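Local coordinates for Thiol:disulfide interchange protein DsbA (Neisseria meningitidis serogroup B, PDB 2ZNM) that probably acts in the periplasm as a DsbA-like thioredoxin-fold oxidoreductase that exchanges thiols and disulfides in other proteins, at residues E7-L12 and G158-I163; P17-G22 and R58-V63; L27-Y32 and Y146-T151. All coordinates share one frame; numbering follows the deposited sequence.

Contact 1 (E7-L12 and G158-I163); sequences EDYLVL and GKYRVI
Leu-10 and Arg-161 sit opposite one another as the hydrogen-bonded pair of antiparallel strands 9-11 and 160-162. Leu-10 N lies 2.8 Å from Arg-161 O, and the return bond, from Arg-161 N to Leu-10 O, is nearly straight at 172°. The ladder continues beyond the strand ends: Leu-12 N reaches Lys-159 O at 2.8 Å, and Ile-163 N reaches Asp-8 O at 2.9 Å.

On the face carrying Tyr-9, Val-11, Tyr-160 and Val-162, the two tyrosines point the same way, side by side, with ring planes 80° apart. Their closest approach is 3.6 Å, Tyr-9 CD1 to Tyr-160 CD1. Val-11 CG2 comes in at the edge of the Tyr-160 ring. On the other face Ile-163 CD1 presses on Leu-10 CG at 3.7 Å, and Leu-12 crosses Arg-161 at about a right angle, its CD2 4.0 Å from Arg-161 NH1. The Arg-161 chain leaves with CG anti to the backbone N (chi1 -176°) and runs extended to its guanidinium, where NH2 hydrogen-bonds Arg-147 O.

Further out, Tyr-160 OH hydrogen-bonds Glu-185 OE2, and both tyrosines touch Lys-181 of helix 167-185. Lys-159 and Tyr-160 together face Val-156 in a classic beta bulge, at the start of the pairing of strand 160-162 with the antiparallel strand 153-156. Strand 9-11 thus joins the thioredoxin-fold sheet as an outermost strand held largely by peptide groups, while the polar ends of Tyr-160 and Arg-161 tie its partner strand to the C-terminal helix and to the 146-151 loop.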
ATOM      1  N   GLU A   7     -17.696   2.037  15.285  1.00 59.91           N
ATOM      2  CA  GLU A   7     -18.358   0.984  14.510  1.00 59.53           C
ATOM      3  C   GLU A   7     -17.802   0.880  13.083  1.00 59.25           C
ATOM      4  O   GLU A   7     -17.383  -0.195  12.660  1.00 59.31           O
ATOM      5  CB  GLU A   7     -19.878   1.198  14.500  1.00 59.50           C
ATOM      6  CG  GLU A   7     -20.693   0.019  13.949  1.00 59.45           C
ATOM      7  CD  GLU A   7     -22.200   0.295  13.883  1.00 59.57           C
ATOM      8  OE1 GLU A   7     -22.726   1.043  14.739  1.00 58.77           O
ATOM      9  OE2 GLU A   7     -22.861  -0.251  12.972  1.00 59.55           O
ATOM     10  N   ASP A   8     -17.791   2.006  12.365  1.00 58.98           N
ATOM     11  CA  ASP A   8     -17.407   2.061  10.948  1.00 58.53           C
ATOM     12  C   ASP A   8     -16.009   2.611  10.739  1.00 58.18           C
ATOM     13  O   ASP A   8     -15.353   2.277   9.753  1.00 58.08           O
ATOM     14  CB  ASP A   8     -18.381   2.953  10.167  1.00 58.69           C
ATOM     15  CG  ASP A   8     -19.767   2.365  10.071  1.00 58.53           C
ATOM     16  OD1 ASP A   8     -19.914   1.288   9.452  1.00 58.12           O
ATOM     17  OD2 ASP A   8     -20.709   2.985  10.609  1.00 59.31           O
ATOM     18  N   TYR A   9     -15.574   3.475  11.654  1.00 57.79           N
ATOM     19  CA  TYR A   9     -14.306   4.190  11.519  1.00 57.34           C
ATOM     20  C   TYR A   9     -13.721   4.630  12.863  1.00 57.28           C
ATOM     21  O   TYR A   9     -14.428   4.710  13.875  1.00 57.09           O
ATOM     22  CB  TYR A   9     -14.469   5.404  10.589  1.00 57.23           C
ATOM     23  CG  TYR A   9     -15.235   6.582  11.182  1.00 56.72           C
ATOM     24  CD1 TYR A   9     -14.558   7.693  11.684  1.00 56.62           C
ATOM     25  CD2 TYR A   9     -16.631   6.593  11.218  1.00 56.78           C
ATOM     26  CE1 TYR A   9     -15.248   8.781  12.224  1.00 56.18           C
ATOM     27  CE2 TYR A   9     -17.334   7.678  11.759  1.00 56.38           C
ATOM     28  CZ  TYR A   9     -16.633   8.767  12.256  1.00 56.49           C
ATOM     29  OH  TYR A   9     -17.311   9.846  12.785  1.00 56.82           O
ATOM     30  N   LEU A  10     -12.423   4.920  12.852  1.00 57.24           N
ATOM     31  CA  LEU A  10     -11.708   5.402  14.031  1.00 57.27           C
ATOM     32  C   LEU A  10     -10.927   6.671  13.701  1.00 57.25           C
ATOM     33  O   LEU A  10     -10.457   6.852  12.576  1.00 57.04           O
ATOM     34  CB  LEU A  10     -10.757   4.324  14.572  1.00 57.24           C
ATOM     35  CG  LEU A  10     -11.357   3.079  15.234  1.00 57.03           C
ATOM     36  CD1 LEU A  10     -10.277   2.052  15.513  1.00 56.78           C
ATOM     37  CD2 LEU A  10     -12.106   3.431  16.518  1.00 57.77           C
ATOM     38  N   VAL A  11     -10.798   7.543  14.694  1.00 57.13           N
ATOM     39  CA  VAL A  11     -10.061   8.790  14.543  1.00 57.16           C
ATOM     40  C   VAL A  11      -8.606   8.556  14.934  1.00 57.18           C
ATOM     41  O   VAL A  11      -8.319   8.174  16.069  1.00 57.17           O
ATOM     42  CB  VAL A  11     -10.657   9.920  15.430  1.00 57.12           C
ATOM     43  CG1 VAL A  11     -10.068  11.271  15.045  1.00 57.15           C
ATOM     44  CG2 VAL A  11     -12.179   9.959  15.328  1.00 57.04           C
ATOM     45  N   LEU A  12      -7.689   8.768  13.993  1.00 57.37           N
ATOM     46  CA  LEU A  12      -6.266   8.669  14.299  1.00 57.48           C
ATOM     47  C   LEU A  12      -5.894   9.751  15.302  1.00 57.81           C
ATOM     48  O   LEU A  12      -6.387  10.877  15.221  1.00 57.80           O
ATOM     49  CB  LEU A  12      -5.408   8.796  13.039  1.00 57.34           C
ATOM     50  CG  LEU A  12      -5.375   7.679  11.982  1.00 56.94           C
ATOM     51  CD1 LEU A  12      -4.251   7.959  11.012  1.00 55.85           C
ATOM     52  CD2 LEU A  12      -5.200   6.289  12.581  1.00 56.59           C
ATOM     53  N   GLY A 158      -5.879  11.159   5.809  1.00 49.50           N
ATOM     54  CA  GLY A 158      -4.883  11.132   6.882  1.00 49.52           C
ATOM     55  C   GLY A 158      -5.417  11.001   8.301  1.00 49.75           C
ATOM     56  O   GLY A 158      -4.638  10.915   9.256  1.00 49.70           O
ATOM     57  N   LYS A 159      -6.739  10.958   8.444  1.00 50.10           N
ATOM     58  CA  LYS A 159      -7.382  11.140   9.750  1.00 50.68           C
ATOM     59  C   LYS A 159      -8.206   9.957  10.228  1.00 50.99           C
ATOM     60  O   LYS A 159      -8.284   9.701  11.433  1.00 50.78           O
ATOM     61  CB  LYS A 159      -8.307  12.365   9.721  1.00 50.48           C
ATOM     62  CG  LYS A 159      -7.631  13.696   9.963  1.00 50.50           C
ATOM     63  CD  LYS A 159      -8.678  14.803  10.093  1.00 50.76           C
ATOM     64  CE  LYS A 159      -8.129  15.982  10.889  1.00 51.82           C
ATOM     65  NZ  LYS A 159      -9.156  17.041  11.115  1.00 52.72           N
ATOM     66  N   TYR A 160      -8.846   9.264   9.289  1.00 51.53           N
ATOM     67  CA  TYR A 160      -9.864   8.284   9.648  1.00 52.16           C
ATOM     68  C   TYR A 160      -9.523   6.903   9.139  1.00 52.29           C
ATOM     69  O   TYR A 160      -9.283   6.702   7.947  1.00 52.15           O
ATOM     70  CB  TYR A 160     -11.255   8.711   9.165  1.00 52.38           C
ATOM     71  CG  TYR A 160     -11.706  10.047   9.690  1.00 52.69           C
ATOM     72  CD1 TYR A 160     -12.124  10.191  11.015  1.00 53.08           C
ATOM     73  CD2 TYR A 160     -11.725  11.168   8.865  1.00 53.22           C
ATOM     74  CE1 TYR A 160     -12.550  11.421  11.510  1.00 53.25           C
ATOM     75  CE2 TYR A 160     -12.155  12.411   9.350  1.00 53.54           C
ATOM     76  CZ  TYR A 160     -12.563  12.523  10.672  1.00 53.10           C
ATOM     77  OH  TYR A 160     -12.980  13.730  11.158  1.00 53.34           O
ATOM     78  N   ARG A 161      -9.512   5.963  10.077  1.00 52.79           N
ATOM     79  CA  ARG A 161      -9.110   4.583   9.841  1.00 53.40           C
ATOM     80  C   ARG A 161     -10.372   3.750   9.710  1.00 53.38           C
ATOM     81  O   ARG A 161     -11.229   3.767  10.599  1.00 53.42           O
ATOM     82  CB  ARG A 161      -8.279   4.096  11.028  1.00 53.48           C
ATOM     83  CG  ARG A 161      -7.677   2.707  10.924  1.00 55.45           C
ATOM     84  CD  ARG A 161      -6.952   2.439  12.233  1.00 58.74           C
ATOM     85  NE  ARG A 161      -5.848   1.496  12.101  1.00 61.31           N
ATOM     86  CZ  ARG A 161      -4.723   1.564  12.807  1.00 60.62           C
ATOM     87  NH1 ARG A 161      -4.534   2.549  13.673  1.00 59.60           N
ATOM     88  NH2 ARG A 161      -3.773   0.665  12.621  1.00 60.37           N
ATOM     89  N   VAL A 162     -10.489   3.041   8.595  1.00 53.27           N
ATOM     90  CA  VAL A 162     -11.654   2.208   8.342  1.00 53.68           C
ATOM     91  C   VAL A 162     -11.719   1.042   9.327  1.00 54.26           C
ATOM     92  O   VAL A 162     -10.690   0.445   9.664  1.00 54.61           O
ATOM     93  CB  VAL A 162     -11.646   1.670   6.890  1.00 53.54           C
ATOM     94  CG1 VAL A 162     -12.768   0.664   6.672  1.00 53.02           C
ATOM     95  CG2 VAL A 162     -11.758   2.820   5.902  1.00 53.03           C
ATOM     96  N   ILE A 163     -12.927   0.744   9.795  1.00 54.77           N
ATOM     97  CA  ILE A 163     -13.211  -0.522  10.461  1.00 55.59           C
ATOM     98  C   ILE A 163     -13.977  -1.403   9.480  1.00 56.09           C
ATOM     99  O   ILE A 163     -15.063  -1.038   9.037  1.00 56.16           O
ATOM    100  CB  ILE A 163     -14.050  -0.337  11.756  1.00 55.42           C
ATOM    101  CG1 ILE A 163     -13.311   0.558  12.756  1.00 55.25           C
ATOM    102  CG2 ILE A 163     -14.397  -1.707  12.371  1.00 55.59           C
ATOM    103  CD1 ILE A 163     -14.087   0.847  14.032  1.00 55.57           C
TER

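Contact 2 (P17-G22 and R58-V63); sequences PQEQSG and RTEHVV
Arg-58 stands fully extended, CG anti to the backbone N (chi1 174°) and the rest of the chain extended as well, which carries its guanidinium from strand 55-61 to the carbonyl of Pro-17. Glu-19 reaches back with chi1 at -127°, away from the staggered values, and lays its carboxylate obliquely across the arginine chain. Arg-58 NH1 donates to Pro-17 O at 3.1 Å, a bent bond (145°) that meets the acceptor near the guanidinium plane. Glu-19 OE2 sits 3.4 Å from Arg-58 CG and 3.7 Å from Arg-58 NE, well out of the guanidinium plane, making a long salt bridge of charges alone.

Strand 55-61 is an outermost strand of the thioredoxin-fold sheet, and the 17-22 loop leads from strand 9-11 into strand 24-30, its neighbour. Two residues along the same strand, Glu-60 grips the guanidinium at its edge: OE1, through its anti lone pair, takes Arg-58 NE at 2.8 Å. Glu-19 OE2 and Glu-60 OE1 come within 4.4 Å of each other, a repulsion that the arginine charge they share probably offsets. Arg-58 NH1 has a further anionic partner in Glu-25, whose other oxygen accepts the backbone N-H of Glu-19, while Leu-142 of helix 130-145 packs against the arginine.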
ATOM      1  N   PRO A  17       0.518  12.715   7.359  1.00 58.14           N
ATOM      2  CA  PRO A  17       0.670  13.733   6.317  1.00 58.14           C
ATOM      3  C   PRO A  17       0.424  13.155   4.922  1.00 58.20           C
ATOM      4  O   PRO A  17       1.045  12.157   4.539  1.00 58.09           O
ATOM      5  CB  PRO A  17       2.129  14.179   6.464  1.00 58.15           C
ATOM      6  CG  PRO A  17       2.504  13.814   7.862  1.00 58.19           C
ATOM      7  CD  PRO A  17       1.751  12.556   8.154  1.00 58.22           C
ATOM      8  N   GLN A  18      -0.487  13.781   4.184  1.00 58.21           N
ATOM      9  CA  GLN A  18      -0.820  13.341   2.829  1.00 58.32           C
ATOM     10  C   GLN A  18       0.347  13.536   1.861  1.00 58.77           C
ATOM     11  O   GLN A  18       1.184  14.419   2.044  1.00 58.50           O
ATOM     12  CB  GLN A  18      -2.080  14.055   2.303  1.00 58.05           C
ATOM     13  CG  GLN A  18      -3.376  13.636   3.001  1.00 57.42           C
ATOM     14  CD  GLN A  18      -4.635  14.075   2.266  1.00 57.55           C
ATOM     15  OE1 GLN A  18      -5.721  13.567   2.528  1.00 56.08           O
ATOM     16  NE2 GLN A  18      -4.493  15.018   1.347  1.00 57.26           N
ATOM     17  N   GLU A  19       0.387  12.681   0.844  1.00 59.29           N
ATOM     18  CA  GLU A  19       1.323  12.790  -0.269  1.00 59.99           C
ATOM     19  C   GLU A  19       1.090  14.110  -1.020  1.00 60.03           C
ATOM     20  O   GLU A  19       2.039  14.819  -1.362  1.00 60.20           O
ATOM     21  CB  GLU A  19       1.063  11.635  -1.221  1.00 60.25           C
ATOM     22  CG  GLU A  19       2.248  10.779  -1.583  1.00 62.05           C
ATOM     23  CD  GLU A  19       1.806   9.459  -2.217  1.00 64.37           C
ATOM     24  OE1 GLU A  19       0.767   9.443  -2.924  1.00 65.33           O
ATOM     25  OE2 GLU A  19       2.492   8.436  -2.002  1.00 65.60           O
ATOM     26  N   GLN A  20      -0.185  14.419  -1.267  1.00 59.88           N
ATOM     27  CA  GLN A  20      -0.610  15.613  -1.993  1.00 59.62           C
ATOM     28  C   GLN A  20      -1.655  16.361  -1.179  1.00 59.32           C
ATOM     29  O   GLN A  20      -2.610  15.752  -0.695  1.00 59.49           O
ATOM     30  CB  GLN A  20      -1.271  15.224  -3.320  1.00 59.47           C
ATOM     31  CG  GLN A  20      -0.501  14.282  -4.226  1.00 59.61           C
ATOM     32  CD  GLN A  20      -1.227  14.047  -5.540  1.00 60.18           C
ATOM     33  OE1 GLN A  20      -1.698  12.939  -5.825  1.00 59.78           O
ATOM     34  NE2 GLN A  20      -1.343  15.102  -6.342  1.00 61.35           N
ATOM     35  N   SER A  21      -1.490  17.681  -1.049  1.00 59.00           N
ATOM     36  CA  SER A  21      -2.518  18.524  -0.434  1.00 58.33           C
ATOM     37  C   SER A  21      -3.602  18.910  -1.437  1.00 57.91           C
ATOM     38  O   SER A  21      -3.407  18.797  -2.652  1.00 57.99           O
ATOM     39  CB  SER A  21      -1.905  19.771   0.191  1.00 58.44           C
ATOM     40  OG  SER A  21      -1.291  19.450   1.423  1.00 58.56           O
ATOM     41  N   GLY A  22      -4.750  19.346  -0.927  1.00 57.38           N
ATOM     42  CA  GLY A  22      -5.867  19.752  -1.787  1.00 57.16           C
ATOM     43  C   GLY A  22      -6.794  18.611  -2.174  1.00 56.77           C
ATOM     44  O   GLY A  22      -8.015  18.771  -2.136  1.00 56.81           O
ATOM     45  N   ARG A  58      -3.089   5.849  -2.334  1.00 51.40           N
ATOM     46  CA  ARG A  58      -1.696   5.704  -1.920  1.00 51.74           C
ATOM     47  C   ARG A  58      -1.529   4.337  -1.246  1.00 51.81           C
ATOM     48  O   ARG A  58      -2.402   3.900  -0.494  1.00 51.90           O
ATOM     49  CB  ARG A  58      -1.313   6.841  -0.946  1.00 51.73           C
ATOM     50  CG  ARG A  58       0.086   6.745  -0.297  1.00 51.36           C
ATOM     51  CD  ARG A  58       0.237   7.805   0.783  1.00 51.87           C
ATOM     52  NE  ARG A  58       1.516   7.773   1.496  1.00 52.37           N
ATOM     53  CZ  ARG A  58       1.825   8.585   2.517  1.00 52.02           C
ATOM     54  NH1 ARG A  58       0.941   9.473   2.963  1.00 51.07           N
ATOM     55  NH2 ARG A  58       3.011   8.503   3.110  1.00 50.04           N
ATOM     56  N   THR A  59      -0.415   3.662  -1.514  1.00 52.22           N
ATOM     57  CA  THR A  59      -0.118   2.403  -0.838  1.00 52.60           C
ATOM     58  C   THR A  59       1.238   2.426  -0.140  1.00 52.81           C
ATOM     59  O   THR A  59       2.184   3.044  -0.633  1.00 52.68           O
ATOM     60  CB  THR A  59      -0.179   1.186  -1.799  1.00 52.98           C
ATOM     61  OG1 THR A  59       0.854   1.296  -2.793  1.00 53.54           O
ATOM     62  CG2 THR A  59      -1.538   1.108  -2.479  1.00 53.01           C
ATOM     63  N   GLU A  60       1.319   1.757   1.015  1.00 52.84           N
ATOM     64  CA  GLU A  60       2.582   1.568   1.733  1.00 52.67           C
ATOM     65  C   GLU A  60       2.707   0.115   2.185  1.00 52.87           C
ATOM     66  O   GLU A  60       1.753  -0.467   2.726  1.00 53.26           O
ATOM     67  CB  GLU A  60       2.670   2.496   2.936  1.00 52.57           C
ATOM     68  CG  GLU A  60       2.439   3.984   2.628  1.00 53.98           C
ATOM     69  CD  GLU A  60       3.612   4.671   1.934  1.00 54.89           C
ATOM     70  OE1 GLU A  60       3.415   5.760   1.367  1.00 56.63           O
ATOM     71  OE2 GLU A  60       4.737   4.151   1.962  1.00 56.56           O
ATOM     72  N   HIS A  61       3.864  -0.489   1.939  1.00 52.40           N
ATOM     73  CA  HIS A  61       4.130  -1.810   2.511  1.00 51.80           C
ATOM     74  C   HIS A  61       4.434  -1.710   4.012  1.00 51.48           C
ATOM     75  O   HIS A  61       5.289  -0.952   4.459  1.00 51.57           O
ATOM     76  CB  HIS A  61       5.237  -2.557   1.774  1.00 51.35           C
ATOM     77  CG  HIS A  61       5.215  -4.033   2.008  1.00 51.48           C
ATOM     78  ND1 HIS A  61       4.961  -4.945   1.002  1.00 52.03           N
ATOM     79  CD2 HIS A  61       5.381  -4.757   3.140  1.00 48.95           C
ATOM     80  CE1 HIS A  61       4.989  -6.167   1.504  1.00 50.70           C
ATOM     81  NE2 HIS A  61       5.228  -6.079   2.799  1.00 50.46           N
ATOM     82  N   VAL A  62       3.699  -2.502   4.765  1.00 51.41           N
ATOM     83  CA  VAL A  62       3.774  -2.597   6.212  1.00 51.33           C
ATOM     84  C   VAL A  62       5.123  -3.246   6.596  1.00 51.33           C
ATOM     85  O   VAL A  62       5.598  -4.118   5.898  1.00 51.11           O
ATOM     86  CB  VAL A  62       2.521  -3.427   6.638  1.00 51.69           C
ATOM     87  CG1 VAL A  62       2.832  -4.896   6.865  1.00 50.90           C
ATOM     88  CG2 VAL A  62       1.774  -2.795   7.744  1.00 50.38           C
ATOM     89  N   VAL A  63       5.782  -2.769   7.647  1.00 51.82           N
ATOM     90  CA  VAL A  63       7.038  -3.392   8.113  1.00 52.18           C
ATOM     91  C   VAL A  63       6.882  -3.830   9.570  1.00 52.58           C
ATOM     92  O   VAL A  63       6.995  -3.003  10.475  1.00 52.17           O
ATOM     93  CB  VAL A  63       8.265  -2.440   8.003  1.00 52.20           C
ATOM     94  CG1 VAL A  63       9.549  -3.157   8.454  1.00 51.15           C
ATOM     95  CG2 VAL A  63       8.413  -1.884   6.594  1.00 51.42           C
TER

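Contact 3 (L27-Y32 and Y146-T151); sequences LEFFGY and YRIDST
Ile-148 lies across the Phe-29 ring at about a right angle, its outer branch over one face. Ile-148 CG1 stands 3.9 Å from the ring centroid, only 18° off the normal, a CH-pi contact, and the chain continues to CD1, 3.7 Å from Phe-29 CE1. The second branch serves the near end: Ile-148 CG2, anti to the backbone N, drops beside the root of the ring, 3.7 Å from Phe-29 CB. Leu-27 CD1 lies over the opposite face of the ring, towards its rim, so that the phenyl is sandwiched between aliphatic groups.

Helix 130-145 ends just before this loop in a Schellman motif, with Arg-147 at positive phi, and the chain then heads for strand 153-156 past the end of strand 24-30. Thr-151 precedes a proline, the place of the cis-proline loop in thioredoxin-fold proteins, and its side chain touches Cys-34 of the predicted redox-active pair. Its OG1 takes the position between the backbone N and the carbonyl carbon (chi1 51°), which turns the methyl CG2 onto the backbone at Phe-30 and Gly-31, 3.8 Å from Phe-30 C.

No hydrogen bond joins the two segments; Ile-148 O is taken by Trp-64 NE1. Phe-30 starts away from the loop at its CB and sets CE2 over the centre of the Tyr-32 ring, 3.9 Å above its plane, and meets His-61 edge-to-face.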
ATOM      1  N   LEU A  27      -5.297   6.036   1.720  1.00 48.70           N
ATOM      2  CA  LEU A  27      -4.053   5.327   1.915  1.00 48.40           C
ATOM      3  C   LEU A  27      -4.328   3.903   2.368  1.00 48.58           C
ATOM      4  O   LEU A  27      -5.076   3.675   3.339  1.00 48.50           O
ATOM      5  CB  LEU A  27      -3.173   6.079   2.917  1.00 48.28           C
ATOM      6  CG  LEU A  27      -2.042   5.420   3.713  1.00 48.16           C
ATOM      7  CD1 LEU A  27      -0.899   4.986   2.824  1.00 47.14           C
ATOM      8  CD2 LEU A  27      -1.562   6.414   4.781  1.00 47.93           C
ATOM      9  N   GLU A  28      -3.738   2.955   1.644  1.00 48.59           N
ATOM     10  CA  GLU A  28      -3.779   1.534   2.023  1.00 49.02           C
ATOM     11  C   GLU A  28      -2.415   1.012   2.479  1.00 48.48           C
ATOM     12  O   GLU A  28      -1.453   1.056   1.719  1.00 48.20           O
ATOM     13  CB  GLU A  28      -4.291   0.678   0.859  1.00 48.81           C
ATOM     14  CG  GLU A  28      -4.777  -0.694   1.287  1.00 50.63           C
ATOM     15  CD  GLU A  28      -4.671  -1.747   0.183  1.00 54.88           C
ATOM     16  OE1 GLU A  28      -3.638  -1.796  -0.524  1.00 55.46           O
ATOM     17  OE2 GLU A  28      -5.620  -2.543   0.034  1.00 55.17           O
ATOM     18  N   PHE A  29      -2.335   0.529   3.716  1.00 48.69           N
ATOM     19  CA  PHE A  29      -1.187  -0.307   4.143  1.00 49.27           C
ATOM     20  C   PHE A  29      -1.440  -1.765   3.786  1.00 49.80           C
ATOM     21  O   PHE A  29      -2.505  -2.306   4.094  1.00 50.12           O
ATOM     22  CB  PHE A  29      -0.904  -0.182   5.644  1.00 48.90           C
ATOM     23  CG  PHE A  29      -0.452   1.190   6.065  1.00 49.28           C
ATOM     24  CD1 PHE A  29      -1.377   2.150   6.446  1.00 48.54           C
ATOM     25  CD2 PHE A  29       0.901   1.522   6.068  1.00 48.63           C
ATOM     26  CE1 PHE A  29      -0.955   3.416   6.826  1.00 48.99           C
ATOM     27  CE2 PHE A  29       1.323   2.777   6.440  1.00 47.41           C
ATOM     28  CZ  PHE A  29       0.405   3.725   6.826  1.00 47.97           C
ATOM     29  N   PHE A  30      -0.453  -2.390   3.141  1.00 50.22           N
ATOM     30  CA  PHE A  30      -0.592  -3.738   2.603  1.00 50.01           C
ATOM     31  C   PHE A  30       0.690  -4.558   2.815  1.00 50.64           C
ATOM     32  O   PHE A  30       1.721  -4.037   3.256  1.00 50.87           O
ATOM     33  CB  PHE A  30      -0.893  -3.663   1.098  1.00 49.70           C
ATOM     34  CG  PHE A  30       0.331  -3.436   0.243  1.00 48.67           C
ATOM     35  CD1 PHE A  30       0.895  -2.184   0.137  1.00 48.04           C
ATOM     36  CD2 PHE A  30       0.930  -4.497  -0.441  1.00 49.64           C
ATOM     37  CE1 PHE A  30       2.025  -1.977  -0.624  1.00 47.41           C
ATOM     38  CE2 PHE A  30       2.057  -4.296  -1.203  1.00 47.34           C
ATOM     39  CZ  PHE A  30       2.605  -3.027  -1.297  1.00 48.22           C
ATOM     40  N   GLY A  31       0.610  -5.844   2.484  1.00 51.02           N
ATOM     41  CA  GLY A  31       1.767  -6.718   2.448  1.00 51.20           C
ATOM     42  C   GLY A  31       1.699  -7.583   1.214  1.00 51.47           C
ATOM     43  O   GLY A  31       0.610  -7.909   0.747  1.00 52.25           O
ATOM     44  N   TYR A  32       2.855  -7.961   0.678  1.00 51.88           N
ATOM     45  CA  TYR A  32       2.917  -8.934  -0.423  1.00 51.80           C
ATOM     46  C   TYR A  32       2.562 -10.365   0.006  1.00 52.08           C
ATOM     47  O   TYR A  32       2.493 -11.282  -0.831  1.00 52.26           O
ATOM     48  CB  TYR A  32       4.290  -8.908  -1.080  1.00 51.57           C
ATOM     49  CG  TYR A  32       4.531  -7.714  -1.968  1.00 52.15           C
ATOM     50  CD1 TYR A  32       3.791  -7.530  -3.143  1.00 52.39           C
ATOM     51  CD2 TYR A  32       5.513  -6.778  -1.654  1.00 51.75           C
ATOM     52  CE1 TYR A  32       4.012  -6.433  -3.969  1.00 52.08           C
ATOM     53  CE2 TYR A  32       5.744  -5.673  -2.472  1.00 53.01           C
ATOM     54  CZ  TYR A  32       4.993  -5.513  -3.628  1.00 52.61           C
ATOM     55  OH  TYR A  32       5.223  -4.433  -4.441  1.00 53.49           O
ATOM     56  N   TYR A 146       2.139   4.873  13.684  1.00 56.10           N
ATOM     57  CA  TYR A 146       0.687   4.898  13.584  1.00 56.38           C
ATOM     58  C   TYR A 146       0.034   3.555  13.907  1.00 56.55           C
ATOM     59  O   TYR A 146      -1.154   3.360  13.646  1.00 56.54           O
ATOM     60  CB  TYR A 146       0.257   5.457  12.217  1.00 56.16           C
ATOM     61  CG  TYR A 146       0.796   6.857  11.957  1.00 55.95           C
ATOM     62  CD1 TYR A 146       0.211   7.974  12.556  1.00 55.08           C
ATOM     63  CD2 TYR A 146       1.901   7.059  11.127  1.00 55.98           C
ATOM     64  CE1 TYR A 146       0.707   9.255  12.330  1.00 54.94           C
ATOM     65  CE2 TYR A 146       2.402   8.339  10.888  1.00 54.88           C
ATOM     66  CZ  TYR A 146       1.797   9.432  11.493  1.00 55.36           C
ATOM     67  OH  TYR A 146       2.290  10.703  11.269  1.00 55.07           O
ATOM     68  N   ARG A 147       0.819   2.655  14.506  1.00 57.02           N
ATOM     69  CA  ARG A 147       0.363   1.344  14.999  1.00 57.09           C
ATOM     70  C   ARG A 147      -0.443   0.549  13.961  1.00 57.05           C
ATOM     71  O   ARG A 147      -1.565   0.110  14.228  1.00 56.96           O
ATOM     72  CB  ARG A 147      -0.428   1.488  16.316  1.00 57.07           C
ATOM     73  CG  ARG A 147       0.379   1.942  17.560  1.00 57.73           C
ATOM     74  CD  ARG A 147       0.582   3.463  17.605  1.00 58.66           C
ATOM     75  NE  ARG A 147       0.857   3.979  18.947  1.00 60.06           N
ATOM     76  CZ  ARG A 147       2.056   4.001  19.540  1.00 60.39           C
ATOM     77  NH1 ARG A 147       3.136   3.521  18.927  1.00 59.68           N
ATOM     78  NH2 ARG A 147       2.173   4.507  20.761  1.00 60.13           N
ATOM     79  N   ILE A 148       0.127   0.369  12.776  1.00 57.45           N
ATOM     80  CA  ILE A 148      -0.518  -0.449  11.743  1.00 57.77           C
ATOM     81  C   ILE A 148      -0.142  -1.915  11.960  1.00 58.29           C
ATOM     82  O   ILE A 148       0.971  -2.348  11.647  1.00 58.42           O
ATOM     83  CB  ILE A 148      -0.191   0.049  10.313  1.00 57.71           C
ATOM     84  CG1 ILE A 148      -0.915   1.370  10.030  1.00 58.40           C
ATOM     85  CG2 ILE A 148      -0.626  -0.953   9.272  1.00 57.18           C
ATOM     86  CD1 ILE A 148      -0.099   2.585  10.293  1.00 58.60           C
ATOM     87  N   ASP A 149      -1.083  -2.667  12.524  1.00 58.77           N
ATOM     88  CA  ASP A 149      -0.828  -4.037  12.961  1.00 59.04           C
ATOM     89  C   ASP A 149      -1.698  -5.053  12.225  1.00 59.05           C
ATOM     90  O   ASP A 149      -1.876  -6.184  12.679  1.00 59.14           O
ATOM     91  CB  ASP A 149      -1.012  -4.146  14.483  1.00 59.20           C
ATOM     92  CG  ASP A 149      -2.422  -3.782  14.942  1.00 60.16           C
ATOM     93  OD1 ASP A 149      -3.208  -3.212  14.139  1.00 60.40           O
ATOM     94  OD2 ASP A 149      -2.738  -4.067  16.124  1.00 59.81           O
ATOM     95  N   SER A 150      -2.200  -4.644  11.063  1.00 59.09           N
ATOM     96  CA  SER A 150      -3.240  -5.373  10.361  1.00 58.94           C
ATOM     97  C   SER A 150      -3.227  -4.969   8.887  1.00 58.57           C
ATOM     98  O   SER A 150      -3.058  -3.799   8.560  1.00 59.09           O
ATOM     99  CB  SER A 150      -4.592  -5.054  11.021  1.00 59.11           C
ATOM    100  OG  SER A 150      -5.680  -5.672  10.359  1.00 60.58           O
ATOM    101  N   THR A 151      -3.374  -5.942   7.994  1.00 57.99           N
ATOM    102  CA  THR A 151      -3.427  -5.671   6.560  1.00 57.47           C
ATOM    103  C   THR A 151      -4.671  -6.324   5.957  1.00 57.06           C
ATOM    104  O   THR A 151      -4.989  -7.458   6.293  1.00 57.27           O
ATOM    105  CB  THR A 151      -2.151  -6.144   5.812  1.00 57.15           C
ATOM    106  OG1 THR A 151      -1.870  -7.502   6.156  1.00 58.38           O
ATOM    107  CG2 THR A 151      -0.940  -5.285   6.167  1.00 57.24           C
TER

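How the contacts relate
All three contacts reach one mixed sheet, ordered 9-11, 160-162, 153-156, 24-30, 55-61. Contact 1 makes one margin, and the strand of contact 2 forms the other; contact 3 lies between, on strand 24-30. Their centres are about 15 Å (1 to 2), 13 Å (1 to 3) and 11 Å (2 to 3) apart. Along the chain contact 1 encloses both others, whose segments alternate. Contacts 2 and 3 are stitched by backbone bonds between strands 55-61 and 24-30 and by Val-62 packing on Ile-148; Arg-161 joins contact 1 to contact 3. The N-terminal strand is thus tied to the thioredoxin-fold sheet, with the predicted redox centre, Cys-34 and Cys-37, beyond the end of strand 24-30.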